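Local coordinates for alpha-L-rhamnosidase (Streptomyces avermitilis, PDB 3W5M), which hydrolyses terminal non-reducing alpha-L-rhamnose residues from alpha-L-rhamnosides, releasing L-rhamnose from citrus flavonoids and gum arabic, at residues A[600-604]-A[926-931]; A[620-624]-A[651-657]; A[707-711]-A[935-940]; A[943-949]-A[978-984]; A[953-957]-A[969-973]. One frame throughout, in Å; residues are numbered along the deposited sequence.

Interaction 1: residues A[600-604]-A[926-931]; sequences FEFET and MYANIA
Phe600 and Tyr927 make the tight end of this contact. Phe600 CE1 comes to 3.4 Å from Tyr927 CD1, and Phe600 CZ lies 3.5 Å from Tyr927 CB. The two rings meet obliquely, their planes at 35°, with Tyr927 CG 3.7 Å above one face of the Phe600 ring, toward its rim. Phe602 completes the aromatic cluster. Its CG is anti to the backbone N (chi1 177°), which carries the ring in from the strand toward residues 926-931. There it receives the edge of Tyr927 on one face, in a T-shaped (edge-to-face) pair with centroids 5.6 Å apart. Ala931 CB and Ile930 CG2 sit at the Phe602 rim, near the ring plane. Met926 adds an oblique Met-aromatic contact, its SD 5.1 Å from the centre of the Phe602 ring, and its CE touches Phe602 CE2. With only an alanine in place of Phe602, the Tyr927 edge would probably lose its facing ring and a gap would open between Met926, Ile930 and Ala931. Packing is looser toward Thr604, which reaches Ile930 by a single methyl pair, CG2 to CG2 at 4.0 Å. Glu601 and Glu603 point from the other face of the strand, the solvent side, where Glu603 forms a salt bridge with Arg957. The hydroxyl of Tyr927 is hydrogen-bonded to His613. Helix 607-622 packs on Met926 and Tyr927, and helix 641-654 on Phe600 and Tyr927. Strand 600-604 is an outermost strand of its antiparallel sheet, paired with strand 955-962, so the contact lays the end of helix 923-929 against a sheet edge.

Interaction 2: residues A[620-624]-A[651-657]; sequences QRGNF and AAYTMES
Gln620 swings CG to the side far from its own N (chi1 176°) and stays extended beyond it, which sends the amide straight at the end of helix 641-654. Met655 bends at chi3 (74°), and its side chain runs past Gln620 in the opposite direction, with SD 3.7 Å from Gln620 CD. The amide end of Gln620 lies between Ala651 and Thr654, close to the Ala651 carbonyl and the Thr654 hydroxyl. Thr654 OG1 is hydrogen-bonded to the Thr650 carbonyl, one turn back in its helix. Both segments are C-terminal ends of helices in the (alpha/alpha)6-barrel, the catalytic domain of this family 78 glycosidase. Phe624, just past its helix, lays one face under Gln620 CG, which stands 3.9 Å above the centre of the ring. Phe624 CZ meets Ala651 CB at 3.9 Å, and Ser657 OG comes to the ring edge, 3.6 Å from Phe624 CE2. Met655 SD makes an oblique Met-aromatic contact, 5.4 Å from the Phe624 centroid. Shortening Gln620 to an alanine is likely to leave a gap between Met655 and the face of Phe624. Phe624 also stacks on Phe660, and its side chain is about 9 Å from that of the rhamnose-binding Asp643.

Interaction 3: residues A[707-711]-A[935-940]; sequences YQAYG and PGRAGY
Ala938 CB sits over one face of the Tyr707 ring in a CH-pi contact, 3.8 Å from the centroid and 29° off the ring normal. It leans to one side of the ring, 3.4 Å from Tyr707 CE2. The first torsion of Tyr707 is trans (chi1 180°), which turns the ring alongside the loop. Its hydroxyl is hydrogen-bonded to Glu777. Gln708 bends at chi2 and crosses Pro935 at about a right angle. Its OE1 takes a hydrogen bond from a water that also donates to Pro935 O. Tyr940 turns its edge to the helix end, with Ala709 O in the ring plane, 3.5 Å from Tyr940 CD1, while Pro935 CB lies over the centre of one ring face. This is where the last turn of helix 698-710, in the (alpha/alpha)6-barrel, meets the loop between strands 934-935 and 942-945 of the C-terminal beta-sandwich. Gly939 N donates to Gln708 O at 2.8 Å, from above the carbonyl plane. Gly939 CA then points a C-H at Ala709 O, 3.6 Å away. Both Gly711 and Gly939 have positive phi, and their backbones lie close together, CA to CA 3.8 Å. A CB on Gly939 would run into Gly711 N and Tyr710 O.

Interaction 4: residues A[943-949]-A[978-984]; sequences VVIRPRP and FVLTCSV
Ile945 can be followed from the backbone outward to meet three residues of strand 978-984. From CB the chain forks. The CG2 methyl is anti to the backbone N and goes to Leu980, reaching CD2 at 4.1 Å. The other branch starts at CG1, anti to the carbonyl carbon (chi1 -59°), and runs on extended to CD1. This tip lies 4.0 Å from Cys982 SG and almost as close to Cys982 CB. On another side of the same methyl is Val984 CG2, at 4.2 Å. One isoleucine therefore spans the width of three inward-facing residues. Strands 943-945 and 978-984 run antiparallel, at 179°, but their axes stay 10.2 Å apart. That is the spacing of two sheets packed face to face, not of paired strands. Strand 942-945 belongs to one sheet of the C-terminal beta-sandwich and strand 977-984 to the other, and these apolar side chains fill the layer between them. Beyond Ile945 the layer is continued by prolines. Pro947 CG reaches Leu980 CD2 at 4.2 Å and also approaches the edge of the Phe978 ring, near its plane. Pro949 crosses Phe978 at about a right angle, with its CG 3.8 Å from Phe978 CE1. At the other end Val943 CG1 meets Val984 CG2 loosely, at 4.4 Å. Trp971 of the neighbouring strand packs against both prolines, and Val992 and Ile994 touch Leu980. Arg946 points from the opposite side of its segment, where it forms a salt bridge with Asp1014 and a cation-pi contact with Trp993.

Interaction 5: residues A[953-957]-A[969-973]; sequences VTSAR and TRWQQ
Ala956 and Trp971 face each other as a hydrogen-bonded antiparallel pair, joined by two bonds, each residue donating one and accepting one. Trp971 N donates to Ala956 O at 2.9 Å. Ala956 N donates back to Trp971 O at 3.1 Å. A third bond extends the ladder past the strand end: Gln973 N donates to Thr954 O at 2.8 Å, almost straight, with an angle of 169° at the hydrogen. The non-hydrogen-bonded pairs Ser955-Gln972 and Arg957-Arg970 lie between and beyond these bonds. There CA-H groups lean on carbonyls, as with Arg957 CA, 3.3 Å from Thr969 O. The indole of Trp971 folds back over the partner strand, with CG between the backbone N and the carbonyl carbon (chi1 62°). Ala956 CB stands 3.4 Å above its plane, toward the rim, and Val953 CG1 meets Trp971 CH2 at 3.8 Å. Trp971 NE1 is buried here and donates to Ile930 O outside the segments. Thr969 OG1 is likewise satisfied, by Ala931 O. On the opposite face of the sheet Arg957 and Arg970 touch through Arg957 CB and Arg970 CG, while the end of Arg957 leads away. Arg957 has its charge met by a salt bridge to Glu603. The arrangement is that of an antiparallel beta hairpin, strands 955-962 and 965-974, within one sheet of the C-terminal beta-sandwich.

Overall arrangement
Interactions 1 and 3 join the (alpha/alpha)6-barrel to the C-terminal beta-sandwich; interactions 4 and 5 lie within the sandwich. Interactions 1, 4 and 5 lie close together, their centres about 9 to 11 Å apart. All three reach the sheet that runs from strand 600-604 through 955-962 and 965-974 to 977-984. Interaction 2 lies in the barrel, nearer the centre of the chain, its centre about 15 Å from that of interaction 1. Interaction 3 is about 17 Å from interaction 1 between centres. Along the chain, interaction 1 spans interaction 2 and interleaves with 3, while 4 encloses 5. The strand before the barrel thus completes a sheet formed after it, tying the two domains together.

Interaction 1: residues A[600-604]-A[926-931]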
# COMPACT_ATOMS: atom_id res chain seq x y z
N PHE A 600 9.63 -0.79 -17.06
CA PHE A 600 10.62 0.13 -17.60
C PHE A 600 12.04 -0.23 -17.22
O PHE A 600 12.41 -0.13 -16.04
CB PHE A 600 10.33 1.59 -17.19
CG PHE A 600 10.91 2.62 -18.15
CD1 PHE A 600 12.23 3.05 -18.03
CD2 PHE A 600 10.13 3.14 -19.19
CE1 PHE A 600 12.75 3.98 -18.92
CE2 PHE A 600 10.66 4.07 -20.07
CZ PHE A 600 11.97 4.48 -19.93
N GLU A 601 12.82 -0.63 -18.21
CA GLU A 601 14.26 -0.89 -18.01
C GLU A 601 15.02 0.36 -18.44
O GLU A 601 14.79 0.85 -19.54
CB GLU A 601 14.72 -2.06 -18.86
CG GLU A 601 13.85 -3.30 -18.78
CD GLU A 601 14.55 -4.43 -18.08
OE1 GLU A 601 15.80 -4.36 -17.97
OE2 GLU A 601 13.87 -5.39 -17.65
N PHE A 602 15.92 0.84 -17.59
CA PHE A 602 16.61 2.10 -17.83
C PHE A 602 18.05 1.94 -17.38
O PHE A 602 18.29 1.50 -16.25
CB PHE A 602 15.92 3.20 -17.03
CG PHE A 602 16.57 4.56 -17.12
CD1 PHE A 602 16.45 5.34 -18.26
CD2 PHE A 602 17.25 5.09 -16.03
CE1 PHE A 602 17.02 6.62 -18.32
CE2 PHE A 602 17.83 6.35 -16.07
CZ PHE A 602 17.71 7.12 -17.23
N GLU A 603 19.00 2.30 -18.26
CA GLU A 603 20.42 2.23 -17.93
C GLU A 603 21.18 3.30 -18.69
O GLU A 603 20.99 3.48 -19.89
CB GLU A 603 20.98 0.85 -18.25
CG GLU A 603 22.42 0.65 -17.83
CD GLU A 603 22.97 -0.70 -18.26
OE1 GLU A 603 22.27 -1.45 -18.98
OE2 GLU A 603 24.12 -1.00 -17.86
N THR A 604 22.04 4.02 -17.96
CA THR A 604 22.90 5.06 -18.54
C THR A 604 24.36 4.71 -18.23
O THR A 604 24.63 3.75 -17.49
CB THR A 604 22.60 6.46 -17.98
OG1 THR A 604 23.11 6.57 -16.64
CG2 THR A 604 21.10 6.79 -17.99
N MET A 926 13.46 11.71 -16.55
CA MET A 926 14.50 10.87 -17.07
C MET A 926 14.00 9.97 -18.20
O MET A 926 14.70 9.77 -19.19
CB MET A 926 15.11 10.01 -15.95
CG MET A 926 15.79 10.79 -14.85
SD MET A 926 17.09 9.82 -14.04
CE MET A 926 16.06 8.53 -13.33
N TYR A 927 12.80 9.41 -18.05
CA TYR A 927 12.34 8.40 -18.99
C TYR A 927 11.98 9.10 -20.30
O TYR A 927 12.31 8.59 -21.36
CB TYR A 927 11.17 7.56 -18.42
CG TYR A 927 11.48 6.99 -17.05
CD1 TYR A 927 12.79 6.59 -16.71
CD2 TYR A 927 10.50 6.87 -16.08
CE1 TYR A 927 13.08 6.08 -15.45
CE2 TYR A 927 10.79 6.38 -14.80
CZ TYR A 927 12.08 5.97 -14.51
OH TYR A 927 12.36 5.47 -13.24
N ALA A 928 11.39 10.29 -20.18
CA ALA A 928 10.97 11.08 -21.35
C ALA A 928 12.14 11.73 -22.09
O ALA A 928 12.10 11.83 -23.31
CB ALA A 928 9.93 12.12 -20.95
N ASN A 929 13.19 12.11 -21.36
CA ASN A 929 14.27 12.95 -21.92
C ASN A 929 15.64 12.31 -22.05
O ASN A 929 16.38 12.61 -23.00
CB ASN A 929 14.37 14.23 -21.13
CG ASN A 929 13.08 15.01 -21.12
OD1 ASN A 929 12.39 15.08 -20.11
ND2 ASN A 929 12.73 15.60 -22.26
N ILE A 930 15.99 11.42 -21.14
CA ILE A 930 17.25 10.72 -21.27
C ILE A 930 17.01 9.47 -22.09
O ILE A 930 17.71 9.22 -23.07
CB ILE A 930 17.92 10.40 -19.89
CG1 ILE A 930 18.11 11.69 -19.09
CG2 ILE A 930 19.23 9.62 -20.11
CD1 ILE A 930 18.56 11.52 -17.65
N ALA A 931 16.00 8.69 -21.70
CA ALA A 931 15.62 7.53 -22.51
C ALA A 931 14.90 7.98 -23.80
O ALA A 931 14.98 7.33 -24.82
CB ALA A 931 14.77 6.57 -21.69

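Interaction 2: residues A[620-624]-A[651-657]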
# COMPACT_ATOMS: atom_id res chain seq x y z
N GLN A 620 8.52 3.00 -5.23
CA GLN A 620 7.19 2.73 -5.77
C GLN A 620 6.69 1.38 -5.25
O GLN A 620 5.60 1.27 -4.68
CB GLN A 620 7.21 2.69 -7.29
CG GLN A 620 5.86 2.32 -7.90
CD GLN A 620 5.90 2.28 -9.41
OE1 GLN A 620 4.86 2.17 -10.09
NE2 GLN A 620 7.10 2.30 -9.96
N ARG A 621 7.50 0.36 -5.42
CA ARG A 621 7.02 -0.99 -5.06
C ARG A 621 6.74 -1.11 -3.56
O ARG A 621 5.81 -1.82 -3.15
CB ARG A 621 7.95 -2.08 -5.59
CG ARG A 621 9.15 -2.39 -4.71
CD ARG A 621 10.03 -3.40 -5.42
NE ARG A 621 10.93 -2.75 -6.38
CZ ARG A 621 11.84 -3.38 -7.12
NH1 ARG A 621 11.97 -4.71 -7.05
NH2 ARG A 621 12.63 -2.69 -7.94
N GLY A 622 7.52 -0.41 -2.75
CA GLY A 622 7.33 -0.47 -1.30
C GLY A 622 6.00 0.11 -0.86
O GLY A 622 5.44 -0.25 0.19
N ASN A 623 5.48 1.03 -1.67
CA ASN A 623 4.23 1.69 -1.32
C ASN A 623 3.05 1.30 -2.19
O ASN A 623 2.01 2.01 -2.21
CB ASN A 623 4.45 3.19 -1.42
CG ASN A 623 5.23 3.73 -0.25
OD1 ASN A 623 4.70 3.84 0.85
ND2 ASN A 623 6.51 4.04 -0.47
N PHE A 624 3.19 0.22 -2.96
CA PHE A 624 2.10 -0.25 -3.81
C PHE A 624 1.63 -1.59 -3.22
O PHE A 624 1.75 -2.63 -3.84
CB PHE A 624 2.56 -0.39 -5.26
CG PHE A 624 2.29 0.83 -6.12
CD1 PHE A 624 2.38 2.11 -5.59
CD2 PHE A 624 1.97 0.68 -7.48
CE1 PHE A 624 2.14 3.24 -6.39
CE2 PHE A 624 1.73 1.78 -8.27
CZ PHE A 624 1.83 3.06 -7.73
N ALA A 651 5.02 6.48 -11.90
CA ALA A 651 4.54 5.13 -11.55
C ALA A 651 4.08 4.36 -12.78
O ALA A 651 4.34 3.17 -12.90
CB ALA A 651 3.39 5.22 -10.55
N ALA A 652 3.40 5.06 -13.69
CA ALA A 652 2.89 4.43 -14.92
C ALA A 652 3.96 4.12 -15.97
O ALA A 652 3.67 3.42 -16.96
CB ALA A 652 1.77 5.27 -15.54
N TYR A 653 5.19 4.64 -15.81
CA TYR A 653 6.31 4.14 -16.59
C TYR A 653 6.85 2.83 -15.98
O TYR A 653 7.07 1.84 -16.69
CB TYR A 653 7.45 5.16 -16.61
CG TYR A 653 7.40 6.27 -17.66
CD1 TYR A 653 7.85 6.05 -18.97
CD2 TYR A 653 7.01 7.54 -17.32
CE1 TYR A 653 7.84 7.08 -19.93
CE2 TYR A 653 7.01 8.58 -18.26
CZ TYR A 653 7.43 8.34 -19.56
OH TYR A 653 7.44 9.39 -20.49
N THR A 654 7.05 2.84 -14.67
CA THR A 654 7.91 1.81 -14.08
C THR A 654 7.22 0.49 -13.72
O THR A 654 7.88 -0.53 -13.72
CB THR A 654 8.70 2.35 -12.90
OG1 THR A 654 7.85 3.25 -12.20
CG2 THR A 654 9.93 3.14 -13.41
N MET A 655 5.92 0.52 -13.42
CA MET A 655 5.15 -0.73 -13.24
C MET A 655 3.83 -0.59 -13.97
O MET A 655 3.36 0.53 -14.20
CB MET A 655 4.83 -0.98 -11.78
CG MET A 655 6.04 -1.18 -10.90
SD MET A 655 5.62 -1.40 -9.15
CE MET A 655 4.94 -3.08 -9.09
N GLU A 656 3.26 -1.72 -14.37
CA GLU A 656 1.88 -1.71 -14.85
C GLU A 656 1.01 -1.27 -13.67
O GLU A 656 0.81 -1.99 -12.71
CB GLU A 656 1.46 -3.08 -15.40
CG GLU A 656 0.03 -3.07 -15.95
CD GLU A 656 -1.02 -3.51 -14.92
OE1 GLU A 656 -0.96 -4.67 -14.47
OE2 GLU A 656 -1.93 -2.70 -14.56
N SER A 657 0.52 -0.03 -13.75
CA SER A 657 -0.16 0.61 -12.63
C SER A 657 -1.65 0.80 -12.92
O SER A 657 -2.38 1.32 -12.07
CB SER A 657 0.50 1.97 -12.30
OG SER A 657 1.84 1.77 -11.86

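Interaction 3: residues A[707-711]-A[935-940]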
# COMPACT_ATOMS: atom_id res chain seq x y z
N TYR A 707 -4.75 7.63 -18.45
CA TYR A 707 -5.13 7.78 -19.84
C TYR A 707 -3.91 8.06 -20.76
O TYR A 707 -3.77 7.42 -21.82
CB TYR A 707 -6.21 8.84 -19.99
CG TYR A 707 -6.60 9.01 -21.43
CD1 TYR A 707 -7.31 7.98 -22.08
CD2 TYR A 707 -6.25 10.14 -22.15
CE1 TYR A 707 -7.67 8.10 -23.41
CE2 TYR A 707 -6.62 10.28 -23.48
CZ TYR A 707 -7.32 9.25 -24.10
OH TYR A 707 -7.71 9.33 -25.43
N GLN A 708 -3.04 8.98 -20.36
CA GLN A 708 -1.81 9.24 -21.09
C GLN A 708 -0.91 7.99 -21.25
O GLN A 708 -0.39 7.72 -22.35
CB GLN A 708 -1.03 10.37 -20.42
CG GLN A 708 -1.72 11.70 -20.63
CD GLN A 708 -1.73 12.07 -22.11
OE1 GLN A 708 -0.67 12.11 -22.75
NE2 GLN A 708 -2.91 12.31 -22.66
N ALA A 709 -0.75 7.22 -20.18
CA ALA A 709 0.14 6.05 -20.23
C ALA A 709 -0.46 4.87 -20.96
O ALA A 709 0.26 4.14 -21.68
CB ALA A 709 0.58 5.62 -18.83
N TYR A 710 -1.75 4.66 -20.78
CA TYR A 710 -2.38 3.40 -21.23
C TYR A 710 -3.42 3.63 -22.33
O TYR A 710 -3.79 2.69 -23.03
CB TYR A 710 -2.98 2.59 -20.08
CG TYR A 710 -1.95 2.29 -19.02
CD1 TYR A 710 -0.90 1.40 -19.28
CD2 TYR A 710 -2.01 2.89 -17.77
CE1 TYR A 710 0.07 1.14 -18.32
CE2 TYR A 710 -1.05 2.64 -16.80
CZ TYR A 710 -0.02 1.76 -17.07
OH TYR A 710 0.96 1.53 -16.09
N GLY A 711 -3.87 4.87 -22.50
CA GLY A 711 -4.94 5.12 -23.46
C GLY A 711 -6.26 4.56 -22.96
O GLY A 711 -7.17 4.31 -23.76
N PRO A 935 4.67 9.73 -24.53
CA PRO A 935 3.54 9.50 -25.46
C PRO A 935 3.17 10.74 -26.27
O PRO A 935 2.80 11.76 -25.69
CB PRO A 935 2.40 9.09 -24.53
CG PRO A 935 2.73 9.72 -23.21
CD PRO A 935 4.22 9.86 -23.13
N GLY A 936 3.27 10.66 -27.60
CA GLY A 936 2.77 11.72 -28.50
C GLY A 936 1.25 11.71 -28.62
O GLY A 936 0.61 12.76 -28.74
N ARG A 937 0.67 10.52 -28.61
CA ARG A 937 -0.76 10.37 -28.45
C ARG A 937 -1.00 9.42 -27.27
O ARG A 937 -0.13 8.61 -26.95
CB ARG A 937 -1.41 9.79 -29.71
CG ARG A 937 -1.50 10.75 -30.89
CD ARG A 937 -2.13 10.06 -32.11
NE ARG A 937 -3.41 9.43 -31.77
CZ ARG A 937 -3.96 8.39 -32.40
NH1 ARG A 937 -3.36 7.82 -33.45
NH2 ARG A 937 -5.12 7.91 -31.98
N ALA A 938 -2.16 9.53 -26.64
CA ALA A 938 -2.46 8.77 -25.44
C ALA A 938 -2.24 7.29 -25.65
O ALA A 938 -2.58 6.71 -26.71
CB ALA A 938 -3.88 9.04 -24.96
N GLY A 939 -1.62 6.68 -24.65
CA GLY A 939 -1.33 5.25 -24.69
C GLY A 939 -0.20 4.86 -25.63
O GLY A 939 -0.05 3.68 -25.94
N TYR A 940 0.59 5.84 -26.07
CA TYR A 940 1.74 5.59 -26.96
C TYR A 940 1.34 5.08 -28.36
O TYR A 940 2.14 4.42 -29.03
CB TYR A 940 2.78 4.65 -26.33
CG TYR A 940 3.43 5.23 -25.11
CD1 TYR A 940 2.81 5.19 -23.87
CD2 TYR A 940 4.69 5.83 -25.22
CE1 TYR A 940 3.41 5.76 -22.74
CE2 TYR A 940 5.31 6.39 -24.11
CZ TYR A 940 4.67 6.36 -22.88
OH TYR A 940 5.30 6.92 -21.78
O HOH W 1 -0.35 12.03 -25.46

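Interaction 4: residues A[943-949]-A[978-984]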
# COMPACT_ATOMS: atom_id res chain seq x y z
N VAL A 943 4.57 7.46 -30.33
CA VAL A 943 5.62 7.69 -29.34
C VAL A 943 6.53 8.84 -29.81
O VAL A 943 6.98 8.84 -30.97
CB VAL A 943 6.41 6.39 -29.00
CG1 VAL A 943 7.07 5.79 -30.24
CG2 VAL A 943 7.44 6.62 -27.90
N VAL A 944 6.77 9.82 -28.94
CA VAL A 944 7.78 10.84 -29.23
C VAL A 944 9.12 10.36 -28.69
O VAL A 944 9.26 10.10 -27.47
CB VAL A 944 7.43 12.21 -28.64
CG1 VAL A 944 8.53 13.22 -28.95
CG2 VAL A 944 6.08 12.71 -29.13
N ILE A 945 10.08 10.18 -29.59
CA ILE A 945 11.43 9.76 -29.27
C ILE A 945 12.37 10.95 -29.42
O ILE A 945 12.85 11.26 -30.52
CB ILE A 945 11.86 8.55 -30.12
CG1 ILE A 945 10.87 7.39 -29.84
CG2 ILE A 945 13.30 8.18 -29.85
CD1 ILE A 945 11.10 6.13 -30.63
N ARG A 946 12.63 11.59 -28.28
CA ARG A 946 13.39 12.83 -28.24
C ARG A 946 14.44 12.79 -27.10
O ARG A 946 14.26 13.47 -26.08
CB ARG A 946 12.43 14.01 -28.12
CG ARG A 946 13.11 15.36 -28.25
CD ARG A 946 12.14 16.53 -28.28
NE ARG A 946 12.89 17.73 -28.62
CZ ARG A 946 12.38 18.94 -28.80
NH1 ARG A 946 11.07 19.15 -28.67
NH2 ARG A 946 13.19 19.94 -29.12
N PRO A 947 15.49 11.95 -27.26
CA PRO A 947 16.58 11.95 -26.29
C PRO A 947 17.31 13.29 -26.36
O PRO A 947 17.60 13.78 -27.47
CB PRO A 947 17.49 10.82 -26.78
CG PRO A 947 17.13 10.61 -28.22
CD PRO A 947 15.68 10.92 -28.30
N ARG A 948 17.58 13.88 -25.20
CA ARG A 948 18.33 15.11 -25.15
C ARG A 948 19.60 14.91 -24.34
O ARG A 948 19.59 15.15 -23.13
CB ARG A 948 17.48 16.21 -24.52
CG ARG A 948 16.16 16.48 -25.22
CD ARG A 948 15.22 17.13 -24.24
NE ARG A 948 14.04 17.75 -24.84
CZ ARG A 948 14.00 18.99 -25.32
NH1 ARG A 948 15.09 19.74 -25.31
NH2 ARG A 948 12.88 19.49 -25.81
N PRO A 949 20.71 14.50 -25.00
CA PRO A 949 21.99 14.35 -24.31
C PRO A 949 22.38 15.65 -23.62
O PRO A 949 21.94 16.73 -24.03
CB PRO A 949 22.97 14.02 -25.45
CG PRO A 949 22.11 13.52 -26.57
CD PRO A 949 20.86 14.33 -26.46
N PHE A 978 26.81 10.47 -33.31
CA PHE A 978 25.60 10.08 -32.58
C PHE A 978 24.95 8.90 -33.32
O PHE A 978 24.75 8.95 -34.54
CB PHE A 978 24.65 11.29 -32.52
CG PHE A 978 23.42 11.07 -31.68
CD1 PHE A 978 23.44 11.29 -30.30
CD2 PHE A 978 22.21 10.69 -32.28
CE1 PHE A 978 22.29 11.12 -29.53
CE2 PHE A 978 21.06 10.51 -31.51
CZ PHE A 978 21.10 10.72 -30.14
N VAL A 979 24.64 7.83 -32.60
CA VAL A 979 23.83 6.76 -33.15
C VAL A 979 22.62 6.51 -32.22
O VAL A 979 22.79 6.39 -31.00
CB VAL A 979 24.67 5.48 -33.43
CG1 VAL A 979 25.46 5.04 -32.21
CG2 VAL A 979 23.81 4.34 -33.97
N LEU A 980 21.42 6.48 -32.79
CA LEU A 980 20.22 6.07 -32.06
C LEU A 980 19.59 4.88 -32.77
O LEU A 980 19.40 4.90 -34.00
CB LEU A 980 19.22 7.22 -31.95
CG LEU A 980 17.78 6.94 -31.49
CD1 LEU A 980 17.70 6.51 -30.03
CD2 LEU A 980 16.98 8.22 -31.67
N THR A 981 19.28 3.82 -32.03
CA THR A 981 18.44 2.75 -32.56
C THR A 981 17.15 2.76 -31.74
O THR A 981 17.13 3.22 -30.59
CB THR A 981 19.09 1.36 -32.50
OG1 THR A 981 19.53 1.10 -31.16
CG2 THR A 981 20.29 1.24 -33.46
N CYS A 982 16.07 2.28 -32.33
CA CYS A 982 14.84 2.15 -31.57
C CYS A 982 13.98 1.06 -32.14
O CYS A 982 14.19 0.62 -33.28
CB CYS A 982 14.10 3.50 -31.46
SG CYS A 982 13.62 4.25 -33.04
N SER A 983 13.05 0.59 -31.32
CA SER A 983 12.11 -0.44 -31.72
C SER A 983 10.73 0.12 -31.37
O SER A 983 10.50 0.56 -30.24
CB SER A 983 12.42 -1.75 -30.99
OG SER A 983 11.54 -2.79 -31.41
N VAL A 984 9.85 0.15 -32.37
CA VAL A 984 8.51 0.75 -32.29
C VAL A 984 7.53 -0.35 -32.71
O VAL A 984 7.70 -0.97 -33.76
CB VAL A 984 8.38 1.97 -33.25
CG1 VAL A 984 6.97 2.52 -33.26
CG2 VAL A 984 9.35 3.07 -32.84

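Interaction 5: residues A[953-957]-A[969-973]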
# COMPACT_ATOMS: atom_id res chain seq x y z
N VAL A 953 25.66 12.42 -19.31
CA VAL A 953 25.10 11.27 -20.00
C VAL A 953 25.57 11.23 -21.45
O VAL A 953 25.26 12.12 -22.22
CB VAL A 953 23.54 11.24 -19.96
CG1 VAL A 953 23.05 9.86 -20.41
CG2 VAL A 953 23.00 11.58 -18.58
N THR A 954 26.28 10.19 -21.83
CA THR A 954 26.70 10.06 -23.23
C THR A 954 26.14 8.78 -23.85
O THR A 954 26.46 8.42 -24.99
CB THR A 954 28.23 10.08 -23.36
OG1 THR A 954 28.80 8.99 -22.61
CG2 THR A 954 28.79 11.42 -22.86
N SER A 955 25.28 8.10 -23.09
CA SER A 955 24.96 6.73 -23.40
C SER A 955 23.73 6.39 -22.59
O SER A 955 23.71 6.64 -21.40
CB SER A 955 26.13 5.87 -22.93
OG SER A 955 26.17 4.63 -23.61
N ALA A 956 22.69 5.86 -23.24
CA ALA A 956 21.48 5.39 -22.54
C ALA A 956 20.76 4.31 -23.32
O ALA A 956 20.81 4.26 -24.56
CB ALA A 956 20.52 6.54 -22.24
N ARG A 957 20.09 3.42 -22.60
CA ARG A 957 19.30 2.38 -23.23
C ARG A 957 18.07 2.14 -22.34
O ARG A 957 18.17 2.22 -21.12
CB ARG A 957 20.13 1.11 -23.43
CG ARG A 957 19.83 -0.03 -22.48
CD ARG A 957 21.00 -0.99 -22.35
NE ARG A 957 20.57 -2.32 -21.88
CZ ARG A 957 19.83 -2.56 -20.80
NH1 ARG A 957 19.39 -1.58 -20.02
NH2 ARG A 957 19.51 -3.81 -20.49
N THR A 969 14.72 2.10 -26.85
CA THR A 969 15.69 3.09 -27.35
C THR A 969 17.09 2.72 -26.89
O THR A 969 17.27 2.09 -25.85
CB THR A 969 15.41 4.54 -26.89
OG1 THR A 969 15.44 4.61 -25.45
CG2 THR A 969 14.08 5.05 -27.41
N ARG A 970 18.09 3.10 -27.70
CA ARG A 970 19.48 2.95 -27.33
C ARG A 970 20.24 4.01 -28.12
O ARG A 970 20.20 4.00 -29.35
CB ARG A 970 20.01 1.58 -27.69
CG ARG A 970 21.46 1.40 -27.27
CD ARG A 970 21.87 -0.06 -27.34
NE ARG A 970 23.31 -0.20 -27.53
CZ ARG A 970 23.89 -1.25 -28.11
NH1 ARG A 970 23.17 -2.27 -28.56
NH2 ARG A 970 25.21 -1.28 -28.24
N TRP A 971 20.89 4.92 -27.41
CA TRP A 971 21.68 5.95 -28.08
C TRP A 971 23.06 6.11 -27.45
O TRP A 971 23.26 5.82 -26.26
CB TRP A 971 20.94 7.28 -28.15
CG TRP A 971 20.58 7.94 -26.85
CD1 TRP A 971 19.39 7.85 -26.18
CD2 TRP A 971 21.40 8.83 -26.08
NE1 TRP A 971 19.42 8.61 -25.04
CE2 TRP A 971 20.64 9.23 -24.95
CE3 TRP A 971 22.71 9.33 -26.23
CZ2 TRP A 971 21.15 10.10 -23.97
CZ3 TRP A 971 23.21 10.20 -25.24
CH2 TRP A 971 22.42 10.56 -24.13
N GLN A 972 24.00 6.59 -28.26
CA GLN A 972 25.39 6.77 -27.85
C GLN A 972 25.98 7.97 -28.56
O GLN A 972 25.80 8.11 -29.78
CB GLN A 972 26.19 5.52 -28.20
CG GLN A 972 27.64 5.55 -27.76
CD GLN A 972 28.32 4.19 -27.93
OE1 GLN A 972 27.75 3.26 -28.52
NE2 GLN A 972 29.53 4.07 -27.41
N GLN A 973 26.62 8.85 -27.79
CA GLN A 973 27.51 9.89 -28.33
C GLN A 973 28.96 9.43 -28.22
O GLN A 973 29.45 9.16 -27.11
CB GLN A 973 27.39 11.17 -27.53
CG GLN A 973 26.16 11.99 -27.82
CD GLN A 973 26.24 13.35 -27.17
OE1 GLN A 973 26.64 13.48 -26.01
NE2 GLN A 973 25.85 14.38 -27.91